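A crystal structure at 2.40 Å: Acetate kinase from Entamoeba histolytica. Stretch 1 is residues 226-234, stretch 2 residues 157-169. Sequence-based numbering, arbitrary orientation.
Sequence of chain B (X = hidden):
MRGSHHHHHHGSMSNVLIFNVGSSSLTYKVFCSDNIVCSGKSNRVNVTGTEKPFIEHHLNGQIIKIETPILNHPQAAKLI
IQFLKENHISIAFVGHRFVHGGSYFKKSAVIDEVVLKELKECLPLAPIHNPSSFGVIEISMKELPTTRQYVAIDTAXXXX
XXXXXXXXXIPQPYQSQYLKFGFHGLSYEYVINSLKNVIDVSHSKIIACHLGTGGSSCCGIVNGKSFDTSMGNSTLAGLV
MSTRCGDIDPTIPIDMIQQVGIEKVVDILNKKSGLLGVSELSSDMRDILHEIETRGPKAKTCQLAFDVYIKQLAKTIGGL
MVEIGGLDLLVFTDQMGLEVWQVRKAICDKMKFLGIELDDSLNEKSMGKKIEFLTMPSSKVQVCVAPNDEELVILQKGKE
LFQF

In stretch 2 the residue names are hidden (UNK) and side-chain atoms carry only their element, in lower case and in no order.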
ATOM      1  N   SER B 226     -14.672  12.330  -3.453  1.00 33.30           N
ATOM      2  CA  SER B 226     -13.490  11.501  -3.263  1.00 35.92           C
ATOM      3  C   SER B 226     -12.691  12.004  -2.064  1.00 32.26           C
ATOM      4  O   SER B 226     -12.324  13.179  -2.009  1.00 30.83           O
ATOM      5  CB  SER B 226     -12.620  11.533  -4.522  1.00 31.23           C
ATOM      6  OG  SER B 226     -11.432  10.783  -4.346  1.00 33.89           O
ATOM      7  N   PHE B 227     -12.446  11.123  -1.097  1.00 34.20           N
ATOM      8  CA  PHE B 227     -11.621  11.457   0.058  1.00 25.75           C
ATOM      9  C   PHE B 227     -10.213  10.910  -0.160  1.00 31.73           C
ATOM     10  O   PHE B 227      -9.222  11.616   0.024  1.00 30.75           O
ATOM     11  CB  PHE B 227     -12.228  10.889   1.345  1.00 35.61           C
ATOM     12  CG  PHE B 227     -11.522  11.335   2.599  1.00 31.83           C
ATOM     13  CD1 PHE B 227     -11.913  12.493   3.256  1.00 36.85           C
ATOM     14  CD2 PHE B 227     -10.467  10.597   3.122  1.00 38.56           C
ATOM     15  CE1 PHE B 227     -11.265  12.908   4.409  1.00 32.79           C
ATOM     16  CE2 PHE B 227      -9.813  11.007   4.277  1.00 35.25           C
ATOM     17  CZ  PHE B 227     -10.213  12.163   4.920  1.00 39.30           C
ATOM     18  N   ASP B 228     -10.125   9.643  -0.548  1.00 29.85           N
ATOM     19  CA  ASP B 228      -8.845   9.075  -0.950  1.00 32.71           C
ATOM     20  C   ASP B 228      -9.059   7.998  -2.002  1.00 34.08           C
ATOM     21  O   ASP B 228     -10.188   7.546  -2.214  1.00 35.56           O
ATOM     22  CB  ASP B 228      -8.078   8.512   0.248  1.00 28.02           C
ATOM     23  CG  ASP B 228      -6.594   8.341  -0.042  1.00 44.35           C
ATOM     24  OD1 ASP B 228      -6.100   8.958  -1.010  1.00 42.20           O
ATOM     25  OD2 ASP B 228      -5.919   7.592   0.692  1.00 45.64           O
ATOM     26  N   THR B 229      -7.979   7.595  -2.664  1.00 36.09           N
ATOM     27  CA  THR B 229      -8.084   6.621  -3.741  1.00 35.67           C
ATOM     28  C   THR B 229      -6.839   5.748  -3.865  1.00 37.23           C
ATOM     29  O   THR B 229      -5.789   6.051  -3.296  1.00 39.35           O
ATOM     30  CB  THR B 229      -8.377   7.302  -5.087  1.00 33.90           C
ATOM     31  OG1 THR B 229      -8.783   6.319  -6.048  1.00 36.29           O
ATOM     32  CG2 THR B 229      -7.141   8.033  -5.593  1.00 34.46           C
ATOM     33  N   SER B 230      -6.964   4.679  -4.643  1.00 38.50           N
ATOM     34  CA  SER B 230      -5.982   3.602  -4.660  1.00 27.33           C
ATOM     35  C   SER B 230      -4.756   3.883  -5.532  1.00 31.92           C
ATOM     36  O   SER B 230      -3.630   3.555  -5.153  1.00 27.36           O
ATOM     37  CB  SER B 230      -6.665   2.319  -5.131  1.00 30.67           C
ATOM     38  OG  SER B 230      -5.980   1.180  -4.662  1.00 43.48           O
ATOM     39  N   MET B 231      -4.972   4.459  -6.712  1.00 37.77           N
ATOM     40  CA  MET B 231      -3.858   4.813  -7.584  1.00 42.15           C
ATOM     41  C   MET B 231      -3.140   6.036  -7.015  1.00 39.41           C
ATOM     42  O   MET B 231      -3.666   6.713  -6.126  1.00 34.09           O
ATOM     43  CB  MET B 231      -4.344   5.072  -9.017  1.00 38.86           C
ATOM     44  CG  MET B 231      -4.759   3.811  -9.780  1.00 30.27           C
ATOM     45  SD  MET B 231      -5.375   4.135 -11.458  1.00 49.70           S
ATOM     46  CE  MET B 231      -5.489   2.466 -12.109  1.00 31.40           C
ATOM     47  N   GLY B 232      -1.934   6.308  -7.506  1.00 34.52           N
ATOM     48  CA  GLY B 232      -1.160   7.428  -7.000  1.00 36.93           C
ATOM     49  C   GLY B 232      -0.775   8.392  -8.101  1.00 33.74           C
ATOM     50  O   GLY B 232      -1.620   8.796  -8.900  1.00 32.75           O
ATOM     51  N   ASN B 233       0.502   8.761  -8.140  1.00 33.69           N
ATOM     52  CA  ASN B 233       1.014   9.610  -9.208  1.00 33.87           C
ATOM     53  C   ASN B 233       0.920   8.905 -10.557  1.00 28.78           C
ATOM     54  O   ASN B 233       0.703   9.541 -11.587  1.00 35.73           O
ATOM     55  CB  ASN B 233       2.463  10.010  -8.926  1.00 38.13           C
ATOM     56  CG  ASN B 233       2.981  11.053  -9.898  1.00 36.74           C
ATOM     57  OD1 ASN B 233       2.744  12.250  -9.725  1.00 41.04           O
ATOM     58  ND2 ASN B 233       3.691  10.605 -10.927  1.00 32.67           N
ATOM     59  N   SER B 234       1.083   7.585 -10.537  1.00 30.73           N
ATOM     60  CA  SER B 234       1.015   6.777 -11.749  1.00 27.85           C
ATOM     61  C   SER B 234      -0.210   5.878 -11.728  1.00 33.84           C
ATOM     62  O   SER B 234      -0.888   5.754 -10.706  1.00 36.66           O
ATOM     63  CB  SER B 234       2.263   5.908 -11.895  1.00 35.06           C
ATOM     64  OG  SER B 234       2.170   4.742 -11.096  1.00 33.80           O
ATOM     65  N   UNK B 157     -12.302  14.334 -10.718  1.00 32.65           N
ATOM     66  CA  UNK B 157     -13.125  13.960  -9.561  1.00 36.44           C
ATOM     67  C   UNK B 157     -12.312  13.917  -8.273  1.00 34.32           C
ATOM     68  O   UNK B 157     -12.845  14.134  -7.186  1.00 36.65           O
ATOM     69  c   UNK B 157     -13.811  12.604  -9.796  1.00 34.29           C
ATOM     70  c   UNK B 157     -15.773  12.899  -8.231  1.00 36.94           C
ATOM     71  c   UNK B 157     -15.239  10.498  -6.959  1.00 37.94           C
ATOM     72  c   UNK B 157     -16.315  11.266  -6.548  1.00 31.40           C
ATOM     73  c   UNK B 157     -16.583  12.468  -7.182  1.00 39.28           C
ATOM     74  c   UNK B 157     -14.433  10.936  -8.007  1.00 33.85           C
ATOM     75  c   UNK B 157     -14.685  12.143  -8.647  1.00 31.48           C
ATOM     76  N   UNK B 158     -11.018  13.650  -8.404  1.00 37.25           N
ATOM     77  CA  UNK B 158     -10.146  13.495  -7.248  1.00 38.84           C
ATOM     78  C   UNK B 158      -9.483  14.802  -6.810  1.00 40.20           C
ATOM     79  O   UNK B 158      -8.542  14.787  -6.014  1.00 33.39           O
ATOM     80  n   UNK B 158     -10.452  10.375  -7.043  1.00 33.78           N
ATOM     81  c   UNK B 158      -9.080  12.435  -7.536  1.00 26.53           C
ATOM     82  c   UNK B 158     -10.792   9.235  -7.619  1.00 30.11           C
ATOM     83  n   UNK B 158     -10.231   9.189  -8.813  1.00 36.18           N
ATOM     84  c   UNK B 158      -9.643  11.097  -7.895  1.00 33.85           C
ATOM     85  c   UNK B 158      -9.507  10.339  -9.013  1.00 38.10           C
ATOM     86  N   UNK B 159      -9.978  15.928  -7.320  1.00 34.41           N
ATOM     87  CA  UNK B 159      -9.438  17.233  -6.943  1.00 40.37           C
ATOM     88  C   UNK B 159      -9.777  17.589  -5.492  1.00 33.27           C
ATOM     89  O   UNK B 159      -9.145  18.457  -4.893  1.00 36.77           O
ATOM     90  o   UNK B 159     -11.257  18.738  -7.529  1.00 46.07           O
ATOM     91  c   UNK B 159      -9.948  18.326  -7.886  1.00 29.54           C
ATOM     92  N   UNK B 160     -10.774  16.909  -4.930  1.00 34.89           N
ATOM     93  CA  UNK B 160     -11.206  17.171  -3.558  1.00 32.22           C
ATOM     94  C   UNK B 160     -10.349  16.456  -2.518  1.00 37.97           C
ATOM     95  O   UNK B 160     -10.512  16.675  -1.317  1.00 44.22           O
ATOM     96  o   UNK B 160     -12.895  15.431  -3.747  1.00 32.37           O
ATOM     97  c   UNK B 160     -12.681  16.789  -3.338  1.00 38.15           C
ATOM     98  c   UNK B 160     -13.591  17.710  -4.135  1.00 28.10           C
ATOM     99  N   UNK B 161      -9.446  15.593  -2.978  1.00 38.62           N
ATOM    100  CA  UNK B 161      -8.530  14.903  -2.071  1.00 41.28           C
ATOM    101  C   UNK B 161      -7.565  15.918  -1.448  1.00 37.03           C
ATOM    102  O   UNK B 161      -6.924  16.693  -2.161  1.00 37.94           O
ATOM    103  c   UNK B 161      -8.681  12.735  -3.373  1.00 40.63           C
ATOM    104  c   UNK B 161      -7.964  11.543  -4.010  1.00 35.37           C
ATOM    105  c   UNK B 161      -6.769  13.122  -1.849  1.00 34.24           C
ATOM    106  c   UNK B 161      -7.735  13.791  -2.796  1.00 34.93           C
ATOM    107  N   UNK B 162      -7.468  15.915  -0.120  1.00 37.25           N
ATOM    108  CA  UNK B 162      -6.644  16.891   0.593  1.00 38.48           C
ATOM    109  C   UNK B 162      -5.150  16.616   0.452  1.00 39.68           C
ATOM    110  O   UNK B 162      -4.749  15.506   0.097  1.00 40.72           O
ATOM    111  o   UNK B 162      -8.365  17.373   2.230  1.00 52.14           O
ATOM    112  c   UNK B 162      -7.028  16.937   2.071  1.00 35.24           C
ATOM    113  N   UNK B 163      -4.335  17.629   0.746  1.00 39.37           N
ATOM    114  CA  UNK B 163      -2.884  17.549   0.576  1.00 41.60           C
ATOM    115  C   UNK B 163      -2.255  16.356   1.295  1.00 39.80           C
ATOM    116  O   UNK B 163      -1.417  15.657   0.729  1.00 40.87           O
ATOM    117  c   UNK B 163      -0.033  20.096   1.438  1.00 53.80           C
ATOM    118  o   UNK B 163      -0.642  20.846   2.201  1.00 54.00           O
ATOM    119  c   UNK B 163      -0.690  18.844   0.883  1.00 42.94           C
ATOM    120  c   UNK B 163      -2.212  18.847   1.040  1.00 39.34           C
ATOM    121  n   UNK B 163       1.218  20.327   1.053  1.00 38.56           N
ATOM    122  N   UNK B 164      -2.669  16.125   2.535  1.00 39.74           N
ATOM    123  CA  UNK B 164      -2.124  15.033   3.337  1.00 41.69           C
ATOM    124  C   UNK B 164      -2.350  13.666   2.694  1.00 44.91           C
ATOM    125  O   UNK B 164      -1.556  12.741   2.889  1.00 48.11           O
ATOM    126  c   UNK B 164      -2.712  15.061   4.739  1.00 34.20           C
ATOM    127  N   UNK B 165      -3.435  13.544   1.933  1.00 36.75           N
ATOM    128  CA  UNK B 165      -3.790  12.280   1.297  1.00 34.50           C
ATOM    129  C   UNK B 165      -3.140  12.145  -0.081  1.00 36.79           C
ATOM    130  O   UNK B 165      -3.032  11.041  -0.618  1.00 36.58           O
ATOM    131  c   UNK B 165      -6.164  11.901   3.538  1.00 62.54           C
ATOM    132  o   UNK B 165      -5.982  12.410   4.664  1.00 54.54           O
ATOM    133  c   UNK B 165      -5.311  12.164   1.168  1.00 41.30           C
ATOM    134  o   UNK B 165      -6.401  10.685   3.371  1.00 69.22           O
ATOM    135  c   UNK B 165      -6.092  12.794   2.316  1.00 54.33           C
ATOM    136  N   UNK B 166      -2.713  13.271  -0.649  1.00 29.11           N
ATOM    137  CA  UNK B 166      -2.061  13.281  -1.960  1.00 31.74           C
ATOM    138  C   UNK B 166      -0.544  13.243  -1.829  1.00 35.03           C
ATOM    139  O   UNK B 166       0.168  13.094  -2.827  1.00 32.57           O
ATOM    140  c   UNK B 166      -3.898  14.635  -3.168  1.00 42.97           C
ATOM    141  c   UNK B 166      -3.136  16.880  -6.037  1.00 54.17           C
ATOM    142  c   UNK B 166      -4.142  15.882  -4.013  1.00 46.50           C
ATOM    143  n   UNK B 166      -3.457  15.819  -5.302  1.00 51.79           N
ATOM    144  n   UNK B 166      -2.514  16.720  -7.197  1.00 49.69           N
ATOM    145  c   UNK B 166      -2.443  14.536  -2.752  1.00 33.50           C
ATOM    146  n   UNK B 166      -3.429  18.101  -5.609  1.00 54.54           N
ATOM    147  N   UNK B 167      -0.058  13.383  -0.598  1.00 28.97           N
ATOM    148  CA  UNK B 167       1.372  13.577  -0.344  1.00 29.61           C
ATOM    149  C   UNK B 167       2.102  12.309   0.094  1.00 30.31           C
ATOM    150  O   UNK B 167       1.714  11.659   1.070  1.00 31.65           O
ATOM    151  c   UNK B 167       3.090  14.868   0.980  1.00 36.79           C
ATOM    152  o   UNK B 167       1.008  15.890   0.312  1.00 38.87           O
ATOM    153  c   UNK B 167       1.602  14.657   0.735  1.00 37.13           C
ATOM    154  N   UNK B 168       3.173  11.972  -0.620  1.00 35.25           N
ATOM    155  CA  UNK B 168       4.043  10.876  -0.218  1.00 36.65           C
ATOM    156  C   UNK B 168       5.133  11.379   0.728  1.00 32.17           C
ATOM    157  O   UNK B 168       5.633  12.495   0.578  1.00 34.91           O
ATOM    158  c   UNK B 168       2.327   9.264  -4.302  1.00 38.14           C
ATOM    159  c   UNK B 168       1.786   8.083  -3.830  1.00 38.48           C
ATOM    160  c   UNK B 168       2.162   7.585  -2.602  1.00 30.26           C
ATOM    161  c   UNK B 168       3.647   9.460  -2.288  1.00 33.88           C
ATOM    162  c   UNK B 168       3.086   8.269  -1.841  1.00 31.91           C
ATOM    163  o   UNK B 168       0.865   7.394  -4.584  1.00 37.94           O
ATOM    164  c   UNK B 168       4.657  10.201  -1.445  1.00 32.42           C
ATOM    165  c   UNK B 168       3.254   9.945  -3.530  1.00 35.92           C
ATOM    166  N   UNK B 169       5.501  10.551   1.701  1.00 31.77           N
ATOM    167  CA  UNK B 169       6.457  10.951   2.728  1.00 29.86           C
ATOM    168  C   UNK B 169       7.895  11.061   2.203  1.00 41.63           C
ATOM    169  O   UNK B 169       8.797  10.388   2.709  1.00 38.67           O
ATOM    170  c   UNK B 169       6.395   9.991   3.907  1.00 34.75           C
TER
HETATM  171  O   HOH W   1     -14.835  14.317  -5.332  1.00 34.08           O

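Position 157 carries one carbon and then a ring of six carbons, with no oxygen. A ring carbon of this side chain lies 3.7 Å from N of Ser-226. One carbon and a ring of six carbons with no oxygen make this Phe-157. Its CE2 packs at 3.7 Å from CB of Ser-226.

At 158 one carbon leads to a five-membered ring of three carbons and two nitrogens. One nitrogen sits 2.9 Å from OG of Ser-226, near the ring plane, while CG2 of Thr-229 lies over one face. This is His-158. ND1 and the Ser-226 hydroxyl are hydrogen-bonded, and NE2 is satisfied elsewhere in the structure.

Position 159 has one carbon and one oxygen, its CA-to-CB bond pointing away from stretch 1, and touches nothing there: Ser-159.

At 160 a carbon carries one oxygen and one carbon, and the oxygen is 2.9 Å from the backbone O of Ser-226. The fork identifies Thr-160, whose OG1 donates a hydrogen bond to that carbonyl.

Position 161 shows four carbons forked at the first, one arm two carbons long. They reach Ser-226, Phe-227, Asp-228 and Thr-229, marking Ile-161. Its CG2 is 3.4 Å from O of Phe-227, and its CD1 is 3.9 Å from CG2 of Thr-229.

Position 162, one carbon and one oxygen, makes no contact; Ser-162 occupies the N-cap position without a side-chain capping bond. At 163 three carbons end in an oxygen and a nitrogen, out of reach: Gln-163. The single carbon at 164 is Ala-164.

Position 165 has three carbons, the last carrying two oxygens, one of them 3.5 Å from CE2 of Phe-227. This is Glu-165. Its OE1 also lies 4.1 Å from OD2 of Asp-228, a proximity of like charges.

At 166 the side chain is three carbons, a nitrogen and a carbon bearing two more nitrogens; its CA-to-CB bond points away from stretch 1 and it makes no contact there: Arg-166. Position 167, a carbon with one oxygen and one carbon, is Thr-167; its OG1 donates a very short bond of 2.5 Å to O of Gln-163.

Position 168 has one carbon, then a ring of six carbons bearing an oxygen; that oxygen comes 3.2 Å from CA of Gly-232: Tyr-168. A CB modelled on that glycine would fall 1.9 Å from OH of Tyr-168, a clash. Position 169, one carbon, is the distant Ala-169.

The design rule here is to fix one strand residue, Ser-226, by its polar atoms and to pack Ile-161 against it and the next three residues. Ser-226 is held through its hydroxyl and carbonyl, while a water accepts from its N and donates to O of Phe-157 and OG1 of Thr-160. Farther on, the bare glycine leaves room for the tyrosine hydroxyl.

Stretch 2 157-169: FHSTISQAERTYA
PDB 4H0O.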